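Local structure of BIFUNCTIONAL PROTEIN Proline utilization A (PutA) (Corynebacterium freiburgense, 5UX5) at residues 160-165 and 705-710; 273-278 and 331-336; 565-570 and 605-610; 743-748 and 786-791; 897-902 and 907-912. The protein catalyses both steps of proline oxidation to glutamate, joining an FAD-dependent proline dehydrogenase and an NAD-dependent aldehyde dehydrogenase in a single chain. All coordinates share one frame; numbering follows the deposited sequence.

Contact 1. Residues 160-165 and 705-710; sequences AVLGDG and DPDLAV
The carboxylate of Asp707 carries the methyl of Ala160 on one face: CB of Ala160 lies 3.5 Å from Asp707 CG, almost directly above the plane of the group. The polar partners of the oxygens are Gln743, hydrogen-bonded to Asp707 OD1, and Arg739, in a salt bridge to Asp707 OD2; these two outside partners probably fix the rotation of the carboxylate, and the methyl packs on its face. This is the interface between the proline dehydrogenase barrel, represented by the beta-alpha loop that leads into helix 164-178, and the first turn of helix 706-718 in the aldehyde dehydrogenase part.

Leu162 adds the apolar half. Its CG lies beside the backbone N (chi1 -57°), and the chain extended beyond it carries CD1 toward the helix. There Leu162 CD1 lies 3.8 Å from Val710 CG1, the two side chains meeting at a slant, and 4.1 Å from Asp707 OD1. No hydrogen bond links the two segments, and 161 Å² of surface is buried between them.

The helix start is held by Asp705 at the N-cap, whose carboxylate also has a salt-bridge partner in Arg1067. Asp705 OD1 accepts a weak bond from Asp707 N and a straighter one from Leu708 N, the latter at 3.1 Å with its donor 63° out of the carboxylate plane.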
# COMPACT_ATOMS: atom_id res chain seq x y z
N ALA A 160 11.52 16.45 -3.10
CA ALA A 160 10.36 15.84 -2.44
C ALA A 160 10.51 15.94 -0.94
O ALA A 160 11.60 15.72 -0.39
CB ALA A 160 10.21 14.38 -2.84
N VAL A 161 9.43 16.32 -0.26
CA VAL A 161 9.46 16.54 1.18
C VAL A 161 9.14 15.20 1.85
O VAL A 161 8.01 14.92 2.22
CB VAL A 161 8.52 17.65 1.62
CG1 VAL A 161 8.71 17.93 3.11
CG2 VAL A 161 8.77 18.90 0.81
N LEU A 162 10.19 14.38 2.02
CA LEU A 162 10.10 13.09 2.68
C LEU A 162 10.56 13.11 4.13
O LEU A 162 10.21 12.19 4.88
CB LEU A 162 10.92 12.05 1.90
CG LEU A 162 10.40 12.00 0.45
CD1 LEU A 162 11.19 11.06 -0.45
CD2 LEU A 162 8.95 11.63 0.42
N GLY A 163 11.30 14.14 4.57
CA GLY A 163 11.78 14.20 5.94
C GLY A 163 11.69 15.59 6.53
O GLY A 163 11.38 16.56 5.84
N ASP A 164 11.97 15.68 7.83
CA ASP A 164 11.92 16.98 8.49
C ASP A 164 13.00 17.93 7.98
O ASP A 164 12.85 19.15 8.09
CB ASP A 164 12.03 16.85 10.00
CG ASP A 164 10.74 16.35 10.65
OD1 ASP A 164 9.62 16.66 10.16
OD2 ASP A 164 10.89 15.64 11.68
N GLY A 165 14.11 17.40 7.47
CA GLY A 165 15.19 18.22 6.94
C GLY A 165 14.72 19.07 5.78
O GLY A 165 14.86 20.29 5.80
N ASP A 705 13.14 6.67 -10.18
CA ASP A 705 12.70 7.89 -9.53
C ASP A 705 13.22 7.81 -8.11
O ASP A 705 12.72 7.01 -7.30
CB ASP A 705 11.17 8.02 -9.55
CG ASP A 705 10.70 9.33 -8.96
OD1 ASP A 705 11.24 9.76 -7.91
OD2 ASP A 705 9.75 9.93 -9.51
N PRO A 706 14.22 8.61 -7.76
CA PRO A 706 14.82 8.48 -6.43
C PRO A 706 13.84 8.70 -5.31
O PRO A 706 13.92 8.02 -4.28
CB PRO A 706 15.93 9.54 -6.45
CG PRO A 706 15.54 10.46 -7.48
CD PRO A 706 14.87 9.67 -8.55
N ASP A 707 12.90 9.63 -5.49
CA ASP A 707 11.97 9.95 -4.40
C ASP A 707 10.96 8.84 -4.19
O ASP A 707 10.76 8.36 -3.06
CB ASP A 707 11.31 11.28 -4.69
CG ASP A 707 12.34 12.38 -4.77
OD1 ASP A 707 13.07 12.59 -3.77
OD2 ASP A 707 12.46 12.98 -5.85
N LEU A 708 10.33 8.37 -5.26
CA LEU A 708 9.46 7.22 -5.12
C LEU A 708 10.23 6.02 -4.56
O LEU A 708 9.72 5.29 -3.71
CB LEU A 708 8.81 6.90 -6.47
CG LEU A 708 7.94 8.07 -6.93
CD1 LEU A 708 7.19 7.78 -8.21
CD2 LEU A 708 6.97 8.40 -5.83
N ALA A 709 11.49 5.84 -4.97
CA ALA A 709 12.27 4.73 -4.43
C ALA A 709 12.48 4.89 -2.93
O ALA A 709 12.22 3.95 -2.16
CB ALA A 709 13.60 4.60 -5.14
N VAL A 710 12.87 6.10 -2.48
CA VAL A 710 13.08 6.33 -1.05
C VAL A 710 11.81 6.05 -0.25
O VAL A 710 11.85 5.39 0.79
CB VAL A 710 13.57 7.77 -0.80
CG1 VAL A 710 13.31 8.15 0.66
CG2 VAL A 710 15.04 7.91 -1.11

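Contact 2. Residues 273-278 and 331-336; sequences QALQQL and LRMMDY
Helices 271-287 and 323-337 run side by side in the same direction, the axes of their segments 10.7 Å apart and inclined by 14°, with Leu275 and Met333 the nearest pair of CA atoms. Both belong to the ring of outer helices of the TIM-type barrel of proline dehydrogenase: one follows strand 260-265, the other leads into strand 345-350.

Side chains of some length bridge this spacing. Leu275 has CG trans to its backbone N (chi1 176°), which sends CD2 across the gap into the angle between Met333 and Tyr336. Leu275 CD2 lies 3.7 Å from Met333 CB, the two side chains slanting past each other, and 4.0 Å from Tyr336 CD1, which it approaches obliquely to the ring. Behind this pair is the barrel wall, where Leu275 touches Ile295 and Met333 touches Leu297, both of strand 293-298. The side chain of Met333 is about 10 Å from the bound FAD.

Nearer the surface, Gln276 packs against the phenol end of Tyr336. The two side chains cross almost perpendicularly, and the planes of amide and ring are 84° apart. The aliphatic part does most of the touching, while Gln276 OE1 comes within 3.6 Å of Tyr336 CE2. His342 and Tyr12 add further ring contacts to Tyr336, the latter edge-to-face. No hydrogen bond joins the two segments; at the phenol oxygen the approach is that of a methylene, Gln276 CG lying 3.3 Å from Tyr336 OH.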
# COMPACT_ATOMS: atom_id res chain seq x y z
N GLN A 273 -19.35 22.13 0.95
CA GLN A 273 -19.60 22.20 2.38
C GLN A 273 -18.46 22.93 3.09
O GLN A 273 -18.69 23.71 4.01
CB GLN A 273 -19.81 20.81 2.94
CG GLN A 273 -21.03 20.17 2.37
CD GLN A 273 -21.13 18.69 2.65
OE1 GLN A 273 -20.13 18.02 2.95
NE2 GLN A 273 -22.35 18.17 2.60
N ALA A 274 -17.21 22.69 2.66
CA ALA A 274 -16.09 23.41 3.23
C ALA A 274 -16.24 24.92 3.04
O ALA A 274 -15.92 25.70 3.94
CB ALA A 274 -14.78 22.92 2.59
N LEU A 275 -16.73 25.34 1.88
CA LEU A 275 -16.91 26.76 1.63
C LEU A 275 -17.94 27.36 2.57
O LEU A 275 -17.72 28.42 3.14
CB LEU A 275 -17.34 26.99 0.17
CG LEU A 275 -17.65 28.43 -0.21
CD1 LEU A 275 -16.40 29.26 -0.05
CD2 LEU A 275 -18.23 28.57 -1.63
N GLN A 276 -19.06 26.67 2.77
CA GLN A 276 -20.08 27.19 3.68
C GLN A 276 -19.53 27.32 5.09
O GLN A 276 -19.78 28.32 5.78
CB GLN A 276 -21.32 26.31 3.65
CG GLN A 276 -22.06 26.36 2.35
CD GLN A 276 -23.29 25.49 2.35
OE1 GLN A 276 -24.41 25.98 2.49
NE2 GLN A 276 -23.10 24.19 2.21
N GLN A 277 -18.76 26.34 5.54
CA GLN A 277 -18.23 26.43 6.88
C GLN A 277 -17.21 27.56 6.98
O GLN A 277 -17.19 28.29 7.97
CB GLN A 277 -17.61 25.10 7.28
CG GLN A 277 -17.29 24.97 8.75
CD GLN A 277 -16.00 25.71 9.08
OE1 GLN A 277 -15.17 25.92 8.19
NE2 GLN A 277 -15.80 26.06 10.34
N LEU A 278 -16.37 27.72 5.95
CA LEU A 278 -15.42 28.83 5.96
C LEU A 278 -16.12 30.18 5.87
O LEU A 278 -15.68 31.14 6.51
CB LEU A 278 -14.42 28.66 4.82
CG LEU A 278 -13.27 27.68 5.10
CD1 LEU A 278 -12.81 26.99 3.85
CD2 LEU A 278 -12.14 28.46 5.68
N LEU A 331 -18.93 26.88 -10.70
CA LEU A 331 -19.91 27.95 -10.78
C LEU A 331 -20.76 28.03 -9.52
O LEU A 331 -21.15 29.13 -9.11
CB LEU A 331 -20.80 27.77 -12.01
CG LEU A 331 -20.12 27.85 -13.38
CD1 LEU A 331 -21.06 27.29 -14.41
CD2 LEU A 331 -19.88 29.27 -13.75
N ARG A 332 -21.09 26.89 -8.90
CA ARG A 332 -21.89 26.94 -7.68
C ARG A 332 -21.13 27.63 -6.55
O ARG A 332 -21.69 28.46 -5.83
CB ARG A 332 -22.34 25.55 -7.23
CG ARG A 332 -23.13 25.58 -5.92
CD ARG A 332 -23.70 24.20 -5.53
NE ARG A 332 -22.64 23.19 -5.47
CZ ARG A 332 -22.79 21.93 -5.08
NH1 ARG A 332 -23.96 21.47 -4.69
NH2 ARG A 332 -21.75 21.10 -5.09
N MET A 333 -19.85 27.31 -6.39
CA MET A 333 -19.11 27.92 -5.29
C MET A 333 -18.90 29.41 -5.52
O MET A 333 -19.01 30.20 -4.58
CB MET A 333 -17.78 27.20 -5.09
CG MET A 333 -17.96 25.74 -4.72
SD MET A 333 -16.54 25.04 -3.85
CE MET A 333 -15.27 25.29 -5.05
N MET A 334 -18.62 29.79 -6.76
CA MET A 334 -18.54 31.20 -7.12
C MET A 334 -19.84 31.92 -6.79
O MET A 334 -19.86 32.96 -6.10
CB MET A 334 -18.22 31.28 -8.60
CG MET A 334 -18.01 32.59 -9.20
SD MET A 334 -17.76 32.18 -10.93
CE MET A 334 -19.40 31.65 -11.32
N ASP A 335 -20.95 31.35 -7.26
CA ASP A 335 -22.28 31.90 -7.05
C ASP A 335 -22.55 32.18 -5.57
O ASP A 335 -23.10 33.23 -5.22
CB ASP A 335 -23.28 30.87 -7.58
CG ASP A 335 -24.61 31.46 -7.95
OD1 ASP A 335 -25.18 32.24 -7.16
OD2 ASP A 335 -25.08 31.08 -9.05
N TYR A 336 -22.19 31.24 -4.71
CA TYR A 336 -22.54 31.33 -3.30
C TYR A 336 -21.76 32.44 -2.60
O TYR A 336 -22.31 33.15 -1.75
CB TYR A 336 -22.28 29.97 -2.64
CG TYR A 336 -22.47 29.88 -1.14
CD1 TYR A 336 -21.52 30.35 -0.24
CD2 TYR A 336 -23.58 29.22 -0.61
CE1 TYR A 336 -21.70 30.24 1.13
CE2 TYR A 336 -23.77 29.09 0.76
CZ TYR A 336 -22.83 29.60 1.63
OH TYR A 336 -23.03 29.46 2.99

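Contact 3. Residues 565-570 and 605-610; sequences RYYARC and VFASLA
Tyr567 is the bump of this contact, and a shallow hollow on the helix formed by Phe606, Ala607 and Ala610 receives it. Helices 550-574 and 599-611 flank the NAD-binding, Rossmann-type part of the aldehyde dehydrogenase fold. They run nearly parallel, their segment axes 8.9 Å apart with a crossing angle of -19°, a closeness that fits the small alanine side chains at the seam.

The Tyr567 ring lies flat on Ala607. Ala607 CB is 4.1 Å from the ring centroid and 27° off the normal, the geometry of a CH-pi contact, and its nearest ring atom is Tyr567 CE2 at 3.7 Å. One rim of the ring rests on the backbone, with Tyr567 CD2 3.6 Å from Ala607 N. At the side of the hollow Phe606 contributes CB and its carbonyl carbon, not its ring, which turns off to Leu524 and Ala527 of helix 517-533. One turn further along, the methyl of Ala610 is the reciprocal bump, seated against the base of the tyrosine beside its main-chain carbonyl.

Other aromatics pack around the tyrosine, Phe563 and Tyr906 both meeting its ring with planes nearly parallel. The polar tip leaves the seam, Tyr567 OH hydrogen-bonding to Gly902 N. All four touching residues are buried, and the closest pair of side-chain carbons at the tyrosine's base is Tyr567 CB and Ala610 CB at 3.9 Å.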
# COMPACT_ATOMS: atom_id res chain seq x y z
N ARG A 565 -13.42 -14.74 2.56
CA ARG A 565 -14.17 -14.70 1.31
C ARG A 565 -13.42 -15.42 0.18
O ARG A 565 -14.02 -16.20 -0.57
CB ARG A 565 -14.45 -13.25 0.91
CG ARG A 565 -15.44 -12.58 1.84
CD ARG A 565 -16.23 -11.47 1.15
NE ARG A 565 -16.37 -10.35 2.07
CZ ARG A 565 -17.27 -10.28 3.04
NH1 ARG A 565 -17.27 -9.22 3.85
NH2 ARG A 565 -18.18 -11.25 3.19
N TYR A 566 -12.12 -15.20 0.08
CA TYR A 566 -11.34 -15.85 -0.97
C TYR A 566 -11.36 -17.37 -0.82
O TYR A 566 -11.62 -18.09 -1.79
CB TYR A 566 -9.90 -15.33 -0.95
CG TYR A 566 -9.08 -15.86 -2.09
CD1 TYR A 566 -9.34 -15.45 -3.38
CD2 TYR A 566 -8.03 -16.76 -1.90
CE1 TYR A 566 -8.61 -15.91 -4.45
CE2 TYR A 566 -7.26 -17.23 -2.99
CZ TYR A 566 -7.57 -16.80 -4.26
OH TYR A 566 -6.88 -17.20 -5.39
N TYR A 567 -11.07 -17.88 0.38
CA TYR A 567 -11.01 -19.33 0.54
C TYR A 567 -12.40 -19.94 0.44
O TYR A 567 -12.52 -21.12 0.08
CB TYR A 567 -10.33 -19.74 1.86
CG TYR A 567 -8.84 -19.38 1.94
CD1 TYR A 567 -8.03 -19.40 0.81
CD2 TYR A 567 -8.26 -19.02 3.15
CE1 TYR A 567 -6.68 -19.05 0.88
CE2 TYR A 567 -6.89 -18.68 3.23
CZ TYR A 567 -6.11 -18.70 2.09
OH TYR A 567 -4.76 -18.36 2.16
N ALA A 568 -13.45 -19.17 0.74
CA ALA A 568 -14.81 -19.63 0.44
C ALA A 568 -15.00 -19.89 -1.05
O ALA A 568 -15.48 -20.95 -1.45
CB ALA A 568 -15.83 -18.63 0.95
N ARG A 569 -14.61 -18.92 -1.90
CA ARG A 569 -14.68 -19.13 -3.34
C ARG A 569 -13.82 -20.32 -3.76
O ARG A 569 -14.24 -21.11 -4.60
CB ARG A 569 -14.22 -17.87 -4.10
CG ARG A 569 -15.33 -16.96 -4.62
CD ARG A 569 -14.73 -15.69 -5.27
NE ARG A 569 -13.40 -15.94 -5.87
CZ ARG A 569 -12.69 -15.07 -6.58
NH1 ARG A 569 -13.14 -13.83 -6.83
NH2 ARG A 569 -11.50 -15.44 -7.06
N CYS A 570 -12.63 -20.46 -3.18
CA CYS A 570 -11.75 -21.57 -3.54
C CYS A 570 -12.39 -22.91 -3.21
O CYS A 570 -12.22 -23.89 -3.95
CB CYS A 570 -10.42 -21.47 -2.83
SG CYS A 570 -9.36 -20.30 -3.54
N VAL A 605 -6.94 -20.95 9.73
CA VAL A 605 -8.22 -21.50 10.16
C VAL A 605 -9.23 -21.48 9.00
O VAL A 605 -9.88 -22.49 8.70
CB VAL A 605 -8.71 -20.77 11.42
CG1 VAL A 605 -10.16 -21.09 11.77
CG2 VAL A 605 -7.83 -21.17 12.59
N PHE A 606 -9.36 -20.34 8.32
CA PHE A 606 -10.30 -20.28 7.20
C PHE A 606 -9.92 -21.27 6.08
O PHE A 606 -10.81 -21.89 5.47
CB PHE A 606 -10.40 -18.85 6.68
CG PHE A 606 -11.09 -17.90 7.63
CD1 PHE A 606 -12.10 -18.35 8.47
CD2 PHE A 606 -10.71 -16.58 7.70
CE1 PHE A 606 -12.73 -17.49 9.36
CE2 PHE A 606 -11.33 -15.71 8.60
CZ PHE A 606 -12.34 -16.17 9.42
N ALA A 607 -8.62 -21.44 5.81
CA ALA A 607 -8.20 -22.35 4.75
C ALA A 607 -8.55 -23.80 5.08
O ALA A 607 -8.99 -24.56 4.21
CB ALA A 607 -6.70 -22.20 4.49
N SER A 608 -8.36 -24.18 6.35
CA SER A 608 -8.72 -25.53 6.80
C SER A 608 -10.21 -25.76 6.67
O SER A 608 -10.65 -26.82 6.19
CB SER A 608 -8.28 -25.73 8.25
OG SER A 608 -6.88 -25.57 8.42
N LEU A 609 -11.02 -24.81 7.16
CA LEU A 609 -12.46 -24.95 7.07
C LEU A 609 -12.91 -25.05 5.62
O LEU A 609 -13.69 -25.95 5.27
CB LEU A 609 -13.18 -23.79 7.76
CG LEU A 609 -13.12 -23.60 9.26
CD1 LEU A 609 -14.15 -22.57 9.61
CD2 LEU A 609 -13.42 -24.89 9.98
N ALA A 610 -12.43 -24.15 4.76
CA ALA A 610 -12.76 -24.23 3.34
C ALA A 610 -12.41 -25.60 2.73
O ALA A 610 -13.14 -26.12 1.88
CB ALA A 610 -12.05 -23.11 2.60

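Contact 4. Residues 743-748 and 786-791; sequences QLIDAT and SWLVKP
Leu788 and Val789 are consecutive at a corner beside a short strand, yet both send their side chains toward Ile745, where a regular strand would alternate them. The cause is a classic beta bulge: the two residues together oppose Ile805, each with a backbone hydrogen bond to it, and the chain turns at Leu788.

Ile745 answers with both of its branches. With chi1 at -70° and the chain extended beyond CG1, the longer arm ends at Leu788, where Ile745 CD1 is 4.0 Å from Leu788 CD1 and as far from Leu788 CB. These two side chains cross near a right angle. The shorter arm serves the second residue of the bulge: Ile745 CG2 is 4.1 Å from Val789 CG2, with the side chains sliding past each other in opposite directions. Two methyl-to-methyl contacts thus carry the seam, without a hydrogen bond across it, and 180 Å² is buried.

Within the aldehyde dehydrogenase family fold, helix 740-750 here lies against the short antiparallel pair 786-787 and 804-807. Leu744 and Thr748 touch Ile805 from the same helix, while Ala747, on another side of it, meets Leu162 of the proline dehydrogenase part.

Thr748 also turns its hydroxyl back to its own helix, Thr748 OG1 donating to Leu744 O at 2.8 Å. The hydroxyl approaches 35° out of the carbonyl plane, and Thr748 N reaches the same oxygen from the opposite face.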
# COMPACT_ATOMS: atom_id res chain seq x y z
N GLN A 743 18.00 11.64 0.76
CA GLN A 743 16.56 11.64 1.04
C GLN A 743 16.16 10.48 1.94
O GLN A 743 15.31 10.65 2.83
CB GLN A 743 15.76 11.58 -0.27
CG GLN A 743 15.85 12.84 -1.11
CD GLN A 743 14.79 13.85 -0.74
OE1 GLN A 743 14.85 14.47 0.32
NE2 GLN A 743 13.80 14.02 -1.61
N LEU A 744 16.72 9.28 1.71
CA LEU A 744 16.44 8.15 2.59
C LEU A 744 16.84 8.46 4.02
O LEU A 744 16.10 8.18 4.96
CB LEU A 744 17.17 6.90 2.10
CG LEU A 744 17.17 5.72 3.07
CD1 LEU A 744 15.74 5.23 3.28
CD2 LEU A 744 18.08 4.59 2.61
N ILE A 745 18.01 9.08 4.19
CA ILE A 745 18.45 9.46 5.53
C ILE A 745 17.46 10.44 6.16
O ILE A 745 17.01 10.24 7.30
CB ILE A 745 19.88 10.03 5.48
CG1 ILE A 745 20.87 8.91 5.17
CG2 ILE A 745 20.24 10.75 6.77
CD1 ILE A 745 22.25 9.37 4.97
N ASP A 746 17.07 11.48 5.41
CA ASP A 746 16.13 12.46 5.93
C ASP A 746 14.80 11.81 6.32
O ASP A 746 14.24 12.08 7.39
CB ASP A 746 15.93 13.57 4.89
CG ASP A 746 15.14 14.76 5.44
OD1 ASP A 746 15.04 14.89 6.68
OD2 ASP A 746 14.64 15.58 4.64
N ALA A 747 14.28 10.95 5.46
CA ALA A 747 13.01 10.28 5.75
C ALA A 747 13.12 9.38 6.98
O ALA A 747 12.17 9.26 7.76
CB ALA A 747 12.56 9.50 4.53
N THR A 748 14.25 8.70 7.16
CA THR A 748 14.38 7.77 8.28
C THR A 748 14.49 8.51 9.61
O THR A 748 13.84 8.14 10.60
CB THR A 748 15.58 6.86 8.05
OG1 THR A 748 15.39 6.17 6.82
CG2 THR A 748 15.70 5.83 9.14
N SER A 786 29.50 1.35 8.21
CA SER A 786 29.30 2.51 9.06
C SER A 786 27.80 2.72 9.24
O SER A 786 27.00 2.28 8.41
CB SER A 786 29.98 3.76 8.48
OG SER A 786 29.77 3.82 7.08
N TRP A 787 27.42 3.37 10.34
CA TRP A 787 26.03 3.78 10.55
C TRP A 787 25.80 5.12 9.86
O TRP A 787 26.41 6.12 10.24
CB TRP A 787 25.69 3.92 12.03
CG TRP A 787 25.50 2.66 12.81
CD1 TRP A 787 26.20 2.26 13.90
CD2 TRP A 787 24.51 1.64 12.58
NE1 TRP A 787 25.74 1.05 14.36
CE2 TRP A 787 24.70 0.64 13.57
CE3 TRP A 787 23.50 1.46 11.63
CZ2 TRP A 787 23.92 -0.51 13.64
CZ3 TRP A 787 22.71 0.31 11.70
CH2 TRP A 787 22.93 -0.66 12.69
N LEU A 788 24.93 5.13 8.85
CA LEU A 788 24.40 6.40 8.33
C LEU A 788 23.37 6.97 9.30
O LEU A 788 23.25 8.20 9.43
CB LEU A 788 23.76 6.21 6.96
CG LEU A 788 24.68 5.84 5.81
CD1 LEU A 788 23.86 5.74 4.54
CD2 LEU A 788 25.80 6.86 5.70
N VAL A 789 22.59 6.10 9.92
CA VAL A 789 21.71 6.45 11.03
C VAL A 789 21.86 5.30 12.02
O VAL A 789 21.67 4.14 11.63
CB VAL A 789 20.24 6.61 10.59
CG1 VAL A 789 19.34 6.87 11.78
CG2 VAL A 789 20.08 7.71 9.53
N LYS A 790 22.24 5.61 13.31
CA LYS A 790 22.51 4.55 14.29
C LYS A 790 21.29 4.36 15.19
O LYS A 790 20.79 5.33 15.76
CB LYS A 790 23.75 4.86 15.13
CG LYS A 790 24.14 3.77 16.17
CD LYS A 790 25.34 4.19 17.03
CE LYS A 790 25.30 3.55 18.44
NZ LYS A 790 26.17 2.33 18.67
N PRO A 791 20.80 3.14 15.36
CA PRO A 791 19.60 2.94 16.18
C PRO A 791 19.88 3.37 17.61
O PRO A 791 21.00 3.27 18.08
CB PRO A 791 19.37 1.43 16.11
CG PRO A 791 20.26 0.94 15.01
CD PRO A 791 21.40 1.87 14.92

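Contact 5. Residues 897-902 and 907-912; sequences VGAKAG and VAQLGT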
# COMPACT_ATOMS: atom_id res chain seq x y z
N VAL A 897 5.23 -28.25 -0.10
CA VAL A 897 4.97 -28.11 -1.53
C VAL A 897 4.80 -26.64 -1.91
O VAL A 897 5.12 -26.24 -3.04
CB VAL A 897 3.74 -28.93 -1.94
CG1 VAL A 897 3.58 -28.83 -3.44
CG2 VAL A 897 3.92 -30.39 -1.50
N GLY A 898 4.27 -25.82 -1.02
CA GLY A 898 4.44 -24.39 -1.18
C GLY A 898 3.45 -23.59 -1.99
O GLY A 898 3.86 -22.65 -2.67
N ALA A 899 2.16 -23.89 -1.97
CA ALA A 899 1.23 -22.96 -2.61
C ALA A 899 1.18 -21.69 -1.80
O ALA A 899 1.42 -21.70 -0.59
CB ALA A 899 -0.19 -23.52 -2.73
N LYS A 900 0.88 -20.59 -2.48
CA LYS A 900 0.82 -19.29 -1.82
C LYS A 900 -0.49 -19.11 -1.07
O LYS A 900 -1.56 -19.35 -1.62
CB LYS A 900 0.99 -18.15 -2.82
CG LYS A 900 2.38 -18.05 -3.31
CD LYS A 900 2.59 -16.95 -4.29
CE LYS A 900 4.08 -16.70 -4.34
NZ LYS A 900 4.34 -15.47 -5.05
N ALA A 901 -0.39 -18.66 0.17
CA ALA A 901 -1.57 -18.18 0.87
C ALA A 901 -2.15 -17.01 0.09
O ALA A 901 -1.41 -16.19 -0.48
CB ALA A 901 -1.22 -17.75 2.29
N GLY A 902 -3.48 -16.95 0.06
CA GLY A 902 -4.16 -15.99 -0.78
C GLY A 902 -4.01 -16.23 -2.26
O GLY A 902 -4.20 -15.29 -3.04
N VAL A 907 -5.92 -23.79 -0.47
CA VAL A 907 -6.90 -24.71 0.09
C VAL A 907 -6.67 -26.13 -0.40
O VAL A 907 -6.69 -27.09 0.39
CB VAL A 907 -8.32 -24.23 -0.25
CG1 VAL A 907 -9.30 -25.35 0.03
CG2 VAL A 907 -8.66 -22.96 0.54
N ALA A 908 -6.41 -26.30 -1.70
CA ALA A 908 -6.27 -27.63 -2.28
C ALA A 908 -5.11 -28.46 -1.70
O ALA A 908 -5.06 -29.67 -1.95
CB ALA A 908 -6.09 -27.52 -3.80
N GLN A 909 -4.19 -27.85 -0.93
CA GLN A 909 -3.14 -28.63 -0.27
C GLN A 909 -3.64 -29.35 0.96
O GLN A 909 -2.97 -30.27 1.44
CB GLN A 909 -1.97 -27.75 0.16
CG GLN A 909 -1.26 -27.05 -0.95
CD GLN A 909 -0.04 -26.28 -0.48
OE1 GLN A 909 0.95 -26.16 -1.20
NE2 GLN A 909 -0.12 -25.74 0.73
N LEU A 910 -4.78 -28.94 1.52
CA LEU A 910 -5.18 -29.44 2.83
C LEU A 910 -5.99 -30.73 2.68
O LEU A 910 -7.07 -30.92 3.24
CB LEU A 910 -5.94 -28.37 3.60
CG LEU A 910 -5.05 -27.14 3.89
CD1 LEU A 910 -5.72 -26.15 4.78
CD2 LEU A 910 -3.67 -27.56 4.48
N GLY A 911 -5.41 -31.64 1.92
CA GLY A 911 -6.05 -32.91 1.68
C GLY A 911 -5.21 -33.73 0.73
O GLY A 911 -4.01 -33.51 0.59
N THR A 912 -5.87 -34.66 0.06
CA THR A 912 -5.18 -35.54 -0.88
C THR A 912 -6.02 -35.67 -2.13
O THR A 912 -7.24 -35.61 -2.06
CB THR A 912 -4.93 -36.91 -0.27
OG1 THR A 912 -6.12 -37.36 0.38
CG2 THR A 912 -3.79 -36.82 0.76
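Gln909 and Ala899 meet amide face to methyl. The glutamine side chain runs extended beyond CG (chi2 -176°), which carries the terminal amide across to the chain at 897-899. There the methyl of Ala899 sits over one face of the amide, Ala899 CB lying 3.6 Å from Gln909 CD and well out of the amide plane.

The backbone of the same alanine supplies the polar grip. Ala899 N donates to Gln909 OE1 at 2.7 Å with an N-H...O angle of 162°, the sole hydrogen bond between the segments. The donor stands 40° out of the carbonyl plane, on the side where the methyl lies, so one residue both covers the amide and bonds to it. On the other side of that plane is Val897, whose CB is 4.0 Å from Gln909 OE1. Gly898 N is also near this oxygen, 3.3 Å from Gln909 OE1, but poorly angled for a bond. Gly898 has a positive phi (88°), and the N-H of the next residue, Ala899, points to the glutamine.

Outside the pair, Gln909 rests on His689 of strand 687-691, while Ala899 touches Glu1058, whose carboxylate accepts from Lys900 N. The inverse gamma turn centred on Leu910 then leads into strand 911-915. A side-chain-to-main-chain bond thus spans the long loop joining strands 894-895 and 911-915, both antiparallel members of the mixed sheet in the NAD-binding, Rossmann-type part of the aldehyde dehydrogenase fold.

How the contacts relate
From the N terminus, the chain opens contact 1 at 160-165 in the proline dehydrogenase barrel and closes it only at 705-710, a loop of more than 500 residues spanning both enzymes. Contact 2, between neighbouring barrel helices, and contact 3, between helices of the NAD-binding part, follow one another inside it. Contacts 4 and 5 come later, in series, and no two loops cross. In space, contacts 1 and 4 touch: Gly165 N bonds to Asp746 OD1, so helix 740-750 joins the domain interface to the bulged strand. Contacts 3 and 5 adjoin through Tyr567 and Val907. Contact 2 stands apart, its nearest atoms about 23 Å from contact 1.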